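Local coordinates for protein transmembrane protease (Mus musculus, PDB 2E7V) that probably cleaves proteins as a membrane-bound serine protease, the SEA domain described here being part of its extracellular portion, at residues Y7-Q12 and V73-R78; F11-V16 and I107-E112. All coordinates share one frame; numbering follows the deposited sequence.

Contact 1. Residues Y7-Q12 and V73-R78; sequences YHSSFQ and VVMKFR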
loop_
_atom_site.group_PDB
_atom_site.type_symbol
_atom_site.label_atom_id
_atom_site.label_comp_id
_atom_site.label_asym_id
_atom_site.label_seq_id
_atom_site.Cartn_x
_atom_site.Cartn_y
_atom_site.Cartn_z
ATOM N N TYR A 7 11.859 -0.531 -3.310
ATOM C CA TYR A 7 10.830 -0.658 -4.317
ATOM C C TYR A 7 9.781 0.383 -3.971
ATOM O O TYR A 7 9.576 0.707 -2.805
ATOM C CB TYR A 7 10.200 -2.052 -4.281
ATOM C CG TYR A 7 11.135 -3.122 -4.765
ATOM C CD1 TYR A 7 11.133 -3.534 -6.103
ATOM C CD2 TYR A 7 12.083 -3.669 -3.903
ATOM C CE1 TYR A 7 12.073 -4.468 -6.569
ATOM C CE2 TYR A 7 13.014 -4.589 -4.352
ATOM C CZ TYR A 7 13.009 -4.985 -5.679
ATOM O OH TYR A 7 13.961 -5.887 -6.096
ATOM N N HIS A 8 9.125 0.914 -4.989
ATOM C CA HIS A 8 8.071 1.889 -4.776
ATOM C C HIS A 8 6.972 1.676 -5.792
ATOM O O HIS A 8 7.220 1.181 -6.893
ATOM C CB HIS A 8 8.613 3.326 -4.876
ATOM C CG HIS A 8 9.052 3.731 -6.250
ATOM N ND1 HIS A 8 10.297 3.428 -6.757
ATOM C CD2 HIS A 8 8.408 4.421 -7.223
ATOM C CE1 HIS A 8 10.401 3.912 -7.982
ATOM N NE2 HIS A 8 9.267 4.519 -8.289
ATOM N N SER A 9 5.752 2.035 -5.407
ATOM C CA SER A 9 4.601 1.907 -6.278
ATOM C C SER A 9 3.572 2.948 -5.885
ATOM O O SER A 9 3.625 3.512 -4.782
ATOM C CB SER A 9 3.980 0.513 -6.138
ATOM O OG SER A 9 4.988 -0.483 -6.128
ATOM N N SER A 10 2.646 3.215 -6.799
ATOM C CA SER A 10 1.558 4.146 -6.537
ATOM C C SER A 10 0.329 3.261 -6.395
ATOM O O SER A 10 -0.073 2.572 -7.340
ATOM C CB SER A 10 1.381 5.117 -7.701
ATOM O OG SER A 10 2.495 5.987 -7.800
ATOM N N PHE A 11 -0.241 3.253 -5.198
ATOM C CA PHE A 11 -1.403 2.433 -4.905
ATOM C C PHE A 11 -2.682 3.237 -4.891
ATOM O O PHE A 11 -2.760 4.293 -4.250
ATOM C CB PHE A 11 -1.287 1.803 -3.522
ATOM C CG PHE A 11 -0.195 0.792 -3.389
ATOM C CD1 PHE A 11 -0.434 -0.552 -3.693
ATOM C CD2 PHE A 11 1.054 1.163 -2.902
ATOM C CE1 PHE A 11 0.571 -1.514 -3.500
ATOM C CE2 PHE A 11 2.050 0.219 -2.712
ATOM C CZ PHE A 11 1.806 -1.130 -3.011
ATOM N N GLN A 12 -3.697 2.729 -5.567
ATOM C CA GLN A 12 -4.990 3.395 -5.539
ATOM C C GLN A 12 -5.522 3.151 -4.118
ATOM O O GLN A 12 -5.574 2.010 -3.661
ATOM C CB GLN A 12 -5.936 2.769 -6.568
ATOM C CG GLN A 12 -5.641 3.147 -8.016
ATOM C CD GLN A 12 -5.139 1.979 -8.845
ATOM O OE1 GLN A 12 -3.930 1.759 -8.973
ATOM N NE2 GLN A 12 -6.069 1.214 -9.407
ATOM N N VAL A 73 4.208 4.854 -2.257
ATOM C CA VAL A 73 4.800 4.078 -1.166
ATOM C C VAL A 73 6.183 3.498 -1.461
ATOM O O VAL A 73 6.410 2.912 -2.533
ATOM C CB VAL A 73 3.843 2.896 -0.813
ATOM C CG1 VAL A 73 4.429 2.030 0.308
ATOM C CG2 VAL A 73 2.476 3.438 -0.439
ATOM N N VAL A 74 7.105 3.656 -0.514
ATOM C CA VAL A 74 8.451 3.104 -0.666
ATOM C C VAL A 74 8.542 1.887 0.257
ATOM O O VAL A 74 8.054 1.928 1.385
ATOM C CB VAL A 74 9.558 4.117 -0.249
ATOM C CG1 VAL A 74 10.892 3.392 -0.096
ATOM C CG2 VAL A 74 9.707 5.212 -1.306
ATOM N N MET A 75 9.144 0.809 -0.234
ATOM C CA MET A 75 9.314 -0.405 0.556
ATOM C C MET A 75 10.789 -0.796 0.528
ATOM O O MET A 75 11.400 -0.865 -0.555
ATOM C CB MET A 75 8.453 -1.554 -0.006
ATOM C CG MET A 75 6.930 -1.342 0.106
ATOM S SD MET A 75 5.981 -2.368 -1.092
ATOM C CE MET A 75 6.279 -1.398 -2.558
ATOM N N LYS A 76 11.359 -1.037 1.713
ATOM C CA LYS A 76 12.769 -1.428 1.848
ATOM C C LYS A 76 12.947 -2.888 2.258
ATOM O O LYS A 76 12.308 -3.354 3.217
ATOM C CB LYS A 76 13.482 -0.558 2.891
ATOM C CG LYS A 76 14.954 -0.940 3.086
ATOM C CD LYS A 76 15.698 0.002 4.014
ATOM C CE LYS A 76 17.195 -0.301 3.985
ATOM N NZ LYS A 76 17.983 0.642 4.811
ATOM N N PHE A 77 13.829 -3.591 1.544
ATOM C CA PHE A 77 14.127 -5.001 1.813
ATOM C C PHE A 77 15.627 -5.266 1.926
ATOM O O PHE A 77 16.447 -4.554 1.340
ATOM C CB PHE A 77 13.578 -5.915 0.702
ATOM C CG PHE A 77 12.104 -5.800 0.492
ATOM C CD1 PHE A 77 11.577 -4.764 -0.279
ATOM C CD2 PHE A 77 11.228 -6.697 1.111
ATOM C CE1 PHE A 77 10.198 -4.615 -0.429
ATOM C CE2 PHE A 77 9.846 -6.558 0.968
ATOM C CZ PHE A 77 9.331 -5.511 0.195
ATOM N N ARG A 78 15.970 -6.306 2.680
ATOM C CA ARG A 78 17.353 -6.723 2.862
ATOM C C ARG A 78 17.438 -8.063 2.123
ATOM O O ARG A 78 16.481 -8.839 2.144
ATOM C CB ARG A 78 17.661 -6.954 4.347
ATOM C CG ARG A 78 17.016 -8.226 4.912
ATOM C CD ARG A 78 17.555 -8.639 6.290
ATOM N NE ARG A 78 16.843 -8.025 7.412
ATOM C CZ ARG A 78 16.994 -6.765 7.805
ATOM N NH1 ARG A 78 17.839 -5.964 7.168
ATOM N NH2 ARG A 78 16.298 -6.305 8.837
#
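Phe-11 and Val-73 meet with their side chains crossing at about a right angle: CD2 of Phe-11 lies 3.6 Å from CG2 of Val-73, while CE2 of Phe-11 rests on CB of Val-73. Val-73 holds CG1 anti to the backbone N (chi1 179°), which leaves CG2 to meet the ring. An alanine in place of Phe-11 would take the ring from CB and CG2 of Val-73 and probably open a gap between the two strands' side chains. Farther along, the rings of Tyr-7 and Phe-77 approach obliquely, planes at 76° and centroids 6.0 Å apart. Met-75, bent at chi3 (-77°), brings CE to 3.9 Å from OG of Ser-9. The backbones pair antiparallel: Tyr-7 and Met-75 exchange two hydrogen bonds, as do Ser-9 and Val-73, with the non-hydrogen-bonded pair His-8 and Val-74 between them, side chains on the other face. This is the central strand pair of the SEA domain's alpha/beta sandwich. Val-74 touches strand 54-65, while helices pack on the face of Tyr-7, Met-75 and Phe-77: both rings touch Ile-92 of helix 85-96, Phe-77 meets Phe-45 of helix 28-46 edge-to-face, and Tyr-7 OH is hydrogen-bonded to Arg-85 O.

Contact 2. Residues F11-V16 and I107-E112; sequences FQILNV and IAPSNE
Ile-107 lays its CD1 methyl over one face of the Phe-11 ring, a CH-pi contact in which the carbon sits 3.8 Å from the ring centroid and 18° off the normal. Its CG1 also reaches CD1 of Phe-11 at 3.6 Å. With CG1 anti to the carbonyl carbon (chi1 -60°) and CD1 extended beyond it, the side chain crosses the ring obliquely. Ile-13 lies beside Ile-107, pointing the same way, and turns its CG2 to CG of Pro-109 at 3.8 Å, the two side chains crossing at about a right angle. This is the tightly packed part, and helix 28-46 covers it through Ile-37, Met-40 and Ile-41.

The backbones pair here in parallel, a bridge that adds edge strand 106-107 to the sheet of the SEA domain: Ile-107 N donates to Gln-12 O at 3.0 Å, and Leu-14 N to Ile-107 O at 3.1 Å. Beyond this bridge the packing thins. CB of Leu-14 meets CB of Ala-108 at 4.0 Å on a partly exposed flank, and a type II turn from Ile-13 to Val-16 places the exposed Asn-15 beside Ser-110 and Glu-112. A water takes over the link between the backbones, donating to Leu-14 O at 2.9 Å and accepting from Ser-110 N. Proline has no N-H to offer, and the CD of Pro-109 stands near Leu-14 O where a strand donor might otherwise come. The chemistry thus implies an apolar, directly bonded inner end that passes into a hydrated outer one, consistent with pairing that is short and stops at the proline.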
loop_
_atom_site.group_PDB
_atom_site.type_symbol
_atom_site.label_atom_id
_atom_site.label_comp_id
_atom_site.label_asym_id
_atom_site.label_seq_id
_atom_site.Cartn_x
_atom_site.Cartn_y
_atom_site.Cartn_z
ATOM N N PHE A 11 -0.241 3.253 -5.198
ATOM C CA PHE A 11 -1.403 2.433 -4.905
ATOM C C PHE A 11 -2.682 3.237 -4.891
ATOM O O PHE A 11 -2.760 4.293 -4.250
ATOM C CB PHE A 11 -1.287 1.803 -3.522
ATOM C CG PHE A 11 -0.195 0.792 -3.389
ATOM C CD1 PHE A 11 -0.434 -0.552 -3.693
ATOM C CD2 PHE A 11 1.054 1.163 -2.902
ATOM C CE1 PHE A 11 0.571 -1.514 -3.500
ATOM C CE2 PHE A 11 2.050 0.219 -2.712
ATOM C CZ PHE A 11 1.806 -1.130 -3.011
ATOM N N GLN A 12 -3.697 2.729 -5.567
ATOM C CA GLN A 12 -4.990 3.395 -5.539
ATOM C C GLN A 12 -5.522 3.151 -4.118
ATOM O O GLN A 12 -5.574 2.010 -3.661
ATOM C CB GLN A 12 -5.936 2.769 -6.568
ATOM C CG GLN A 12 -5.641 3.147 -8.016
ATOM C CD GLN A 12 -5.139 1.979 -8.845
ATOM O OE1 GLN A 12 -3.930 1.759 -8.973
ATOM N NE2 GLN A 12 -6.069 1.214 -9.407
ATOM N N ILE A 13 -5.908 4.210 -3.414
ATOM C CA ILE A 13 -6.418 4.052 -2.056
ATOM C C ILE A 13 -7.937 4.050 -2.142
ATOM O O ILE A 13 -8.579 5.098 -2.181
ATOM C CB ILE A 13 -5.908 5.193 -1.131
ATOM C CG1 ILE A 13 -4.370 5.233 -1.162
ATOM C CG2 ILE A 13 -6.388 4.968 0.303
ATOM C CD1 ILE A 13 -3.685 3.879 -0.838
ATOM N N LEU A 14 -8.501 2.848 -2.182
ATOM C CA LEU A 14 -9.935 2.660 -2.329
ATOM C C LEU A 14 -10.813 3.181 -1.196
ATOM O O LEU A 14 -10.430 3.168 -0.029
ATOM C CB LEU A 14 -10.235 1.167 -2.550
ATOM C CG LEU A 14 -9.392 0.400 -3.577
ATOM C CD1 LEU A 14 -9.870 -1.050 -3.656
ATOM C CD2 LEU A 14 -9.505 1.061 -4.948
ATOM N N ASN A 15 -11.994 3.658 -1.572
ATOM C CA ASN A 15 -13.004 4.134 -0.633
ATOM C C ASN A 15 -12.651 5.347 0.234
ATOM O O ASN A 15 -13.178 5.501 1.339
ATOM C CB ASN A 15 -13.426 2.946 0.240
ATOM C CG ASN A 15 -13.736 1.704 -0.593
ATOM O OD1 ASN A 15 -13.508 0.563 -0.169
ATOM N ND2 ASN A 15 -14.266 1.926 -1.791
ATOM N N VAL A 16 -11.758 6.203 -0.258
ATOM C CA VAL A 16 -11.386 7.409 0.481
ATOM C C VAL A 16 -11.442 8.607 -0.462
ATOM O O VAL A 16 -10.776 8.632 -1.499
ATOM C CB VAL A 16 -9.959 7.328 1.069
ATOM C CG1 VAL A 16 -9.662 8.586 1.868
ATOM C CG2 VAL A 16 -9.812 6.103 1.934
ATOM N N ILE A 107 -4.982 -0.658 -2.371
ATOM C CA ILE A 107 -5.027 -0.918 -0.942
ATOM C C ILE A 107 -6.342 -0.322 -0.451
ATOM O O ILE A 107 -6.636 0.843 -0.743
ATOM C CB ILE A 107 -3.876 -0.203 -0.199
ATOM C CG1 ILE A 107 -2.522 -0.683 -0.735
ATOM C CG2 ILE A 107 -3.990 -0.457 1.314
ATOM C CD1 ILE A 107 -1.330 -0.075 -0.026
ATOM N N ALA A 108 -7.133 -1.107 0.278
ATOM C CA ALA A 108 -8.404 -0.611 0.812
ATOM C C ALA A 108 -8.358 -0.507 2.339
ATOM O O ALA A 108 -8.442 -1.514 3.036
ATOM C CB ALA A 108 -9.555 -1.527 0.383
ATOM N N PRO A 109 -8.205 0.718 2.880
ATOM C CA PRO A 109 -8.160 0.890 4.336
ATOM C C PRO A 109 -9.423 0.267 4.915
ATOM O O PRO A 109 -9.397 -0.321 5.990
ATOM C CB PRO A 109 -8.117 2.411 4.507
ATOM C CG PRO A 109 -7.378 2.858 3.299
ATOM C CD PRO A 109 -7.986 2.002 2.192
ATOM N N SER A 110 -10.529 0.422 4.184
ATOM C CA SER A 110 -11.808 -0.179 4.553
ATOM C C SER A 110 -12.470 -0.748 3.294
ATOM O O SER A 110 -12.469 -0.112 2.235
ATOM C CB SER A 110 -12.743 0.836 5.197
ATOM O OG SER A 110 -13.848 0.160 5.781
ATOM N N ASN A 111 -13.036 -1.945 3.413
ATOM C CA ASN A 111 -13.690 -2.611 2.293
ATOM C C ASN A 111 -15.202 -2.370 2.309
ATOM O O ASN A 111 -15.878 -2.686 3.290
ATOM C CB ASN A 111 -13.434 -4.114 2.359
ATOM C CG ASN A 111 -11.956 -4.458 2.378
ATOM O OD1 ASN A 111 -11.319 -4.525 3.432
ATOM N ND2 ASN A 111 -11.401 -4.667 1.204
ATOM N N GLU A 112 -15.732 -1.825 1.224
ATOM C CA GLU A 112 -17.165 -1.564 1.167
ATOM C C GLU A 112 -17.938 -2.815 0.793
ATOM O O GLU A 112 -17.583 -3.516 -0.159
ATOM C CB GLU A 112 -17.502 -0.457 0.157
ATOM C CG GLU A 112 -19.008 -0.192 0.072
ATOM C CD GLU A 112 -19.387 1.004 -0.785
ATOM O OE1 GLU A 112 -18.800 1.176 -1.872
ATOM O OE2 GLU A 112 -20.296 1.764 -0.378
HETATM O O HOH W 1 -11.031 2.995 2.814
#

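In the fold
Contacts 1 and 2 both start from strand 4-14, which pairs antiparallel with strand 68-78 and, farther along, parallel with the short strand 106-107. Their centres are about 17 Å apart, on opposite sides of the chain's centre. Phe-11 belongs to both, so that one ring joins the central strand pair to the edge strand. Helix 28-46 reaches both contacts, through Phe-45 at Phe-77 and Met-40 at Ile-107, while helix 85-96 packs on Tyr-7 and Phe-77. As a worked example, the two contacts illustrate how a central strand can gather distant parts of a chain into one sheet. The catalytic machinery would lie in a separate protease domain, so neither contact is likely to be part of an active site.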